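Local coordinates for secreted effector protein SopD (Salmonella typhimurium, PDB 5CPC) that acts as a secreted virulence effector that alters host cell physiology, contributes to replication in macrophages and plays a role, together with SopB, in membrane fission and macropinosome formation during invasion, at residues 82-87 with 110-115; 78-83 with 120-125. All coordinates share one frame; numbering follows the deposited sequence.

Interaction 1 of 2, residues 82-87 with 110-115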
loop_
_atom_site.group_PDB
_atom_site.type_symbol
_atom_site.label_atom_id
_atom_site.label_comp_id
_atom_site.label_asym_id
_atom_site.label_seq_id
_atom_site.Cartn_x
_atom_site.Cartn_y
_atom_site.Cartn_z
ATOM N N TYR A 82 2.881 12.506 3.969
ATOM C CA TYR A 82 3.969 12.510 4.960
ATOM C C TYR A 82 4.301 13.959 5.450
ATOM O O TYR A 82 4.517 14.153 6.642
ATOM C CB TYR A 82 5.252 11.778 4.465
ATOM C CG TYR A 82 6.370 11.810 5.451
ATOM C CD1 TYR A 82 7.606 12.384 5.097
ATOM C CD2 TYR A 82 6.206 11.314 6.757
ATOM C CE1 TYR A 82 8.689 12.435 6.018
ATOM C CE2 TYR A 82 7.303 11.365 7.729
ATOM C CZ TYR A 82 8.534 11.935 7.317
ATOM O OH TYR A 82 9.595 12.038 8.172
ATOM N N ALA A 83 4.276 14.951 4.576
ATOM C CA ALA A 83 4.589 16.391 5.029
ATOM C C ALA A 83 3.597 16.870 6.119
ATOM O O ALA A 83 3.972 17.484 7.169
ATOM C CB ALA A 83 4.550 17.337 3.864
ATOM N N PHE A 84 2.331 16.519 5.905
ATOM C CA PHE A 84 1.298 16.831 6.916
ATOM C C PHE A 84 1.619 16.170 8.260
ATOM O O PHE A 84 1.395 16.760 9.327
ATOM C CB PHE A 84 -0.099 16.481 6.387
ATOM C CG PHE A 84 -1.243 17.008 7.252
ATOM C CD1 PHE A 84 -1.455 18.359 7.403
ATOM C CD2 PHE A 84 -2.085 16.114 7.932
ATOM C CE1 PHE A 84 -2.490 18.852 8.205
ATOM C CE2 PHE A 84 -3.152 16.596 8.746
ATOM C CZ PHE A 84 -3.348 17.965 8.885
ATOM N N LYS A 85 2.146 14.953 8.204
ATOM C CA LYS A 85 2.591 14.240 9.383
ATOM C C LYS A 85 3.742 15.061 10.010
ATOM O O LYS A 85 3.763 15.324 11.260
ATOM C CB LYS A 85 3.040 12.800 8.990
ATOM C CG LYS A 85 2.860 11.684 10.038
ATOM C CD LYS A 85 3.647 11.857 11.353
ATOM C CE LYS A 85 2.709 12.198 12.569
ATOM N NZ LYS A 85 3.259 13.139 13.669
ATOM N N ARG A 86 4.635 15.582 9.161
ATOM C CA ARG A 86 5.747 16.351 9.736
ATOM C C ARG A 86 5.207 17.582 10.409
ATOM O O ARG A 86 5.713 17.998 11.462
ATOM C CB ARG A 86 6.884 16.711 8.738
ATOM C CG ARG A 86 7.611 15.493 8.109
ATOM C CD ARG A 86 8.944 15.926 7.362
ATOM N NE ARG A 86 8.782 16.921 6.289
ATOM C CZ ARG A 86 8.332 16.676 5.063
ATOM N NH1 ARG A 86 7.960 15.455 4.714
ATOM N NH2 ARG A 86 8.250 17.652 4.170
ATOM N N LEU A 87 4.217 18.203 9.791
ATOM C CA LEU A 87 3.567 19.392 10.431
ATOM C C LEU A 87 3.013 19.018 11.782
ATOM O O LEU A 87 3.344 19.619 12.790
ATOM C CB LEU A 87 2.431 19.956 9.565
ATOM C CG LEU A 87 1.898 21.373 9.834
ATOM C CD1 LEU A 87 3.050 22.440 10.067
ATOM C CD2 LEU A 87 0.983 21.841 8.665
ATOM N N PHE A 110 -8.469 14.142 -0.754
ATOM C CA PHE A 110 -8.070 14.115 0.653
ATOM C C PHE A 110 -7.917 15.546 1.051
ATOM O O PHE A 110 -7.365 16.334 0.292
ATOM C CB PHE A 110 -6.784 13.310 0.900
ATOM C CG PHE A 110 -6.923 11.860 0.575
ATOM C CD1 PHE A 110 -7.528 10.965 1.483
ATOM C CD2 PHE A 110 -6.488 11.372 -0.650
ATOM C CE1 PHE A 110 -7.671 9.590 1.175
ATOM C CE2 PHE A 110 -6.597 9.997 -0.975
ATOM C CZ PHE A 110 -7.186 9.092 -0.076
ATOM N N LEU A 111 -8.455 15.882 2.221
ATOM C CA LEU A 111 -8.433 17.228 2.754
ATOM C C LEU A 111 -7.572 17.250 3.987
ATOM O O LEU A 111 -7.863 16.578 4.945
ATOM C CB LEU A 111 -9.852 17.665 3.134
ATOM C CG LEU A 111 -10.969 17.582 2.093
ATOM C CD1 LEU A 111 -12.303 18.068 2.699
ATOM C CD2 LEU A 111 -10.646 18.416 0.872
ATOM N N LEU A 112 -6.505 18.029 3.964
ATOM C CA LEU A 112 -5.610 18.129 5.106
ATOM C C LEU A 112 -6.228 19.193 5.984
ATOM O O LEU A 112 -6.373 20.325 5.533
ATOM C CB LEU A 112 -4.195 18.539 4.659
ATOM C CG LEU A 112 -3.289 17.478 3.985
ATOM C CD1 LEU A 112 -3.996 16.750 2.840
ATOM C CD2 LEU A 112 -1.908 18.119 3.526
ATOM N N MET A 113 -6.579 18.809 7.218
ATOM C CA MET A 113 -7.396 19.630 8.153
ATOM C C MET A 113 -6.657 19.892 9.426
ATOM O O MET A 113 -6.196 18.941 10.090
ATOM C CB MET A 113 -8.682 18.899 8.549
ATOM C CG MET A 113 -9.403 18.297 7.407
ATOM S SD MET A 113 -10.692 19.413 6.861
ATOM C CE MET A 113 -11.990 19.096 8.064
ATOM N N VAL A 114 -6.569 21.168 9.756
ATOM C CA VAL A 114 -5.969 21.633 10.995
ATOM C C VAL A 114 -7.153 22.226 11.769
ATOM O O VAL A 114 -7.478 23.414 11.646
ATOM C CB VAL A 114 -4.861 22.666 10.708
ATOM C CG1 VAL A 114 -4.341 23.292 11.987
ATOM C CG2 VAL A 114 -3.681 21.998 9.914
ATOM N N GLY A 115 -7.834 21.368 12.530
ATOM C CA GLY A 115 -9.098 21.745 13.151
ATOM C C GLY A 115 -10.113 21.752 12.039
ATOM O O GLY A 115 -10.292 20.754 11.342
#
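F84 carries this contact: its ring reaches from the helix to the strand and meets three successive residues, L112, M113 and V114. The apolar part is shared between the face and the edge of the ring. Over one face lies the CB of L112, 4.0 Å from the centroid of the F84 ring and 18° off its normal, a CH-pi contact displaced toward the rim. The side chains lie alongside each other, running in opposite senses, with F84 CB 3.8 Å from L112 CD2. V114 meets the ring differently: its CG2 sits in the ring plane, 3.8 Å from F84 CE1. With CG anti to its backbone N (chi1 -169°), F84 extends toward the strand and can touch L112 and V114 together.

One backbone atom also meets the ring. The side chain of M113 leaves the backbone away from the helix, but its carbonyl O comes near the ring plane, 3.2 Å from F84 CZ, so that the aromatic edge faces an electron-rich atom. I101 of strand 99-103 also touches F84, which is buried.

The axes of helix 82-87 and strand 110-114 are 10.3 Å apart at their closest and run nearly parallel, at 6°. This is the layered alpha/beta packing of a helix on a three-stranded antiparallel meander, here against its central strand.

Interaction 2 of 2, residues 78-83 with 120-125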
loop_
_atom_site.group_PDB
_atom_site.type_symbol
_atom_site.label_atom_id
_atom_site.label_comp_id
_atom_site.label_asym_id
_atom_site.label_seq_id
_atom_site.Cartn_x
_atom_site.Cartn_y
_atom_site.Cartn_z
ATOM N N ILE A 78 1.352 13.080 -3.434
ATOM C CA ILE A 78 1.637 11.986 -2.507
ATOM C C ILE A 78 2.509 12.436 -1.323
ATOM O O ILE A 78 2.221 12.064 -0.187
ATOM C CB ILE A 78 2.197 10.660 -3.226
ATOM C CG1 ILE A 78 1.894 9.410 -2.382
ATOM C CG2 ILE A 78 3.692 10.796 -3.641
ATOM C CD1 ILE A 78 2.424 8.072 -3.012
ATOM N N ASN A 79 3.546 13.249 -1.547
ATOM C CA ASN A 79 4.365 13.796 -0.426
ATOM C C ASN A 79 3.629 14.671 0.597
ATOM O O ASN A 79 4.084 14.827 1.748
ATOM C CB ASN A 79 5.606 14.570 -0.946
ATOM C CG ASN A 79 6.661 13.630 -1.592
ATOM O OD1 ASN A 79 7.136 12.697 -0.966
ATOM N ND2 ASN A 79 6.974 13.869 -2.842
ATOM N N LYS A 80 2.492 15.236 0.200
ATOM C CA LYS A 80 1.715 16.024 1.172
ATOM C C LYS A 80 1.375 15.219 2.376
ATOM O O LYS A 80 1.446 15.746 3.460
ATOM C CB LYS A 80 0.443 16.615 0.586
ATOM C CG LYS A 80 0.701 17.791 -0.355
ATOM C CD LYS A 80 -0.618 18.380 -0.898
ATOM C CE LYS A 80 -0.333 19.349 -2.027
ATOM N NZ LYS A 80 -1.607 20.063 -2.419
ATOM N N ILE A 81 1.117 13.912 2.195
ATOM C CA ILE A 81 0.618 13.104 3.258
ATOM C C ILE A 81 1.681 12.972 4.333
ATOM O O ILE A 81 1.421 13.284 5.515
ATOM C CB ILE A 81 0.065 11.679 2.793
ATOM C CG1 ILE A 81 -0.976 11.716 1.641
ATOM C CG2 ILE A 81 -0.393 10.881 3.988
ATOM C CD1 ILE A 81 -2.100 12.743 1.692
ATOM N N TYR A 82 2.881 12.506 3.969
ATOM C CA TYR A 82 3.969 12.510 4.960
ATOM C C TYR A 82 4.301 13.959 5.450
ATOM O O TYR A 82 4.517 14.153 6.642
ATOM C CB TYR A 82 5.252 11.778 4.465
ATOM C CG TYR A 82 6.370 11.810 5.451
ATOM C CD1 TYR A 82 7.606 12.384 5.097
ATOM C CD2 TYR A 82 6.206 11.314 6.757
ATOM C CE1 TYR A 82 8.689 12.435 6.018
ATOM C CE2 TYR A 82 7.303 11.365 7.729
ATOM C CZ TYR A 82 8.534 11.935 7.317
ATOM O OH TYR A 82 9.595 12.038 8.172
ATOM N N ALA A 83 4.276 14.951 4.576
ATOM C CA ALA A 83 4.589 16.391 5.029
ATOM C C ALA A 83 3.597 16.870 6.119
ATOM O O ALA A 83 3.972 17.484 7.169
ATOM C CB ALA A 83 4.550 17.337 3.864
ATOM N N SER A 120 -4.860 22.370 2.663
ATOM C CA SER A 120 -4.415 21.889 1.338
ATOM C C SER A 120 -5.244 20.664 0.981
ATOM O O SER A 120 -5.870 20.061 1.876
ATOM C CB SER A 120 -2.915 21.497 1.386
ATOM O OG SER A 120 -2.368 21.304 0.092
ATOM N N GLN A 121 -5.247 20.287 -0.300
ATOM C CA GLN A 121 -5.971 19.097 -0.755
ATOM C C GLN A 121 -5.155 18.323 -1.772
ATOM O O GLN A 121 -4.232 18.888 -2.378
ATOM C CB GLN A 121 -7.241 19.492 -1.441
ATOM C CG GLN A 121 -7.936 20.677 -0.802
ATOM C CD GLN A 121 -9.336 20.867 -1.330
ATOM O OE1 GLN A 121 -9.992 21.839 -1.010
ATOM N NE2 GLN A 121 -9.807 19.916 -2.128
ATOM N N SER A 122 -5.499 17.051 -1.986
ATOM C CA SER A 122 -4.944 16.329 -3.124
ATOM C C SER A 122 -5.926 15.374 -3.767
ATOM O O SER A 122 -6.629 14.646 -3.049
ATOM C CB SER A 122 -3.661 15.636 -2.698
ATOM O OG SER A 122 -2.657 16.631 -2.472
ATOM N N ASN A 123 -6.020 15.433 -5.105
ATOM C CA ASN A 123 -6.804 14.474 -5.881
ATOM C C ASN A 123 -6.099 13.147 -5.673
ATOM O O ASN A 123 -4.843 13.071 -5.663
ATOM C CB ASN A 123 -6.764 14.697 -7.409
ATOM C CG ASN A 123 -7.413 15.951 -7.851
ATOM O OD1 ASN A 123 -8.397 16.426 -7.266
ATOM N ND2 ASN A 123 -6.864 16.532 -8.911
ATOM N N ILE A 124 -6.898 12.104 -5.540
ATOM C CA ILE A 124 -6.377 10.742 -5.381
ATOM C C ILE A 124 -5.754 10.216 -6.687
ATOM O O ILE A 124 -4.818 9.429 -6.675
ATOM C CB ILE A 124 -7.497 9.778 -4.863
ATOM C CG1 ILE A 124 -6.961 8.344 -4.761
ATOM C CG2 ILE A 124 -8.757 9.892 -5.754
ATOM C CD1 ILE A 124 -7.431 7.568 -3.553
ATOM N N LYS A 125 -6.284 10.642 -7.816
ATOM C CA LYS A 125 -5.669 10.311 -9.080
ATOM C C LYS A 125 -4.291 10.955 -9.277
ATOM O O LYS A 125 -3.459 10.369 -9.944
ATOM C CB LYS A 125 -6.597 10.664 -10.208
ATOM C CG LYS A 125 -7.913 9.913 -10.057
ATOM C CD LYS A 125 -8.882 10.259 -11.182
ATOM C CE LYS A 125 -10.288 9.838 -10.806
ATOM N NZ LYS A 125 -11.116 9.983 -12.006
#
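The flat group that K80 meets in this contact is the peptide carbonyl of Q121; no aromatic ring takes part. The K80 ammonium approaches the Q121 oxygen from outside the carbonyl plane, tilted 28° from it, with a C=O...N angle of 151°. The setting is a helix packed on an antiparallel three-stranded sheet, where 120-123 belongs to an outer strand, 117-123, and the chain then passes directly into helix 124-127. Helix 78-83 crosses this strand at 139°, with a closest axis approach of 8.9 Å.

K80 bridges the gap by itself. Its CG is anti to the carbonyl carbon, and from there the chain is extended to its end, which delivers NZ to the strand backbone. Two hydrogen bonds hold the ammonium there: one to Q121 O at 2.9 Å from K80 NZ, the other to S120 OG, also 2.9 Å from K80 NZ. The lysine thus ties both a main-chain carbonyl and a hydroxyl of neighbouring strand residues to the helix, and its positive charge probably polarises that carbonyl.

The side chains of S120 and S122 both start toward the helix, on either side of Q121, whose side chain starts away from it. The aliphatic part of K80 also touches L112 of the adjacent strand. S122 is buried, and its hydroxyl hydrogen-bonds D77 just before the helical segment. The same oxygen packs closely against the lysine methylenes: S122 OG lies 3.1 Å from K80 CD and 3.6 Å from K80 CE.

Past the N-terminal helices 37-40 and 49-60, the chain enters helix 76-90, which supplies one partner to both contacts; the two helical segments overlap at Y82 and A83. It then passes through strand 99-103 and reaches strand 109-114, where interaction 1 closes a loop with 22 residues between its segments. After a short turn, strand 117-123 runs back and interaction 2 closes a wider loop, so that interaction 1 nests within it. The strand segments are joined by backbone pairing of L112 with S120 and F110 with S122. Together the contacts fasten one helix to two adjacent strands of the sheet, the earlier part of the helix to the edge strand 117-123, the later part to the central strand 109-114.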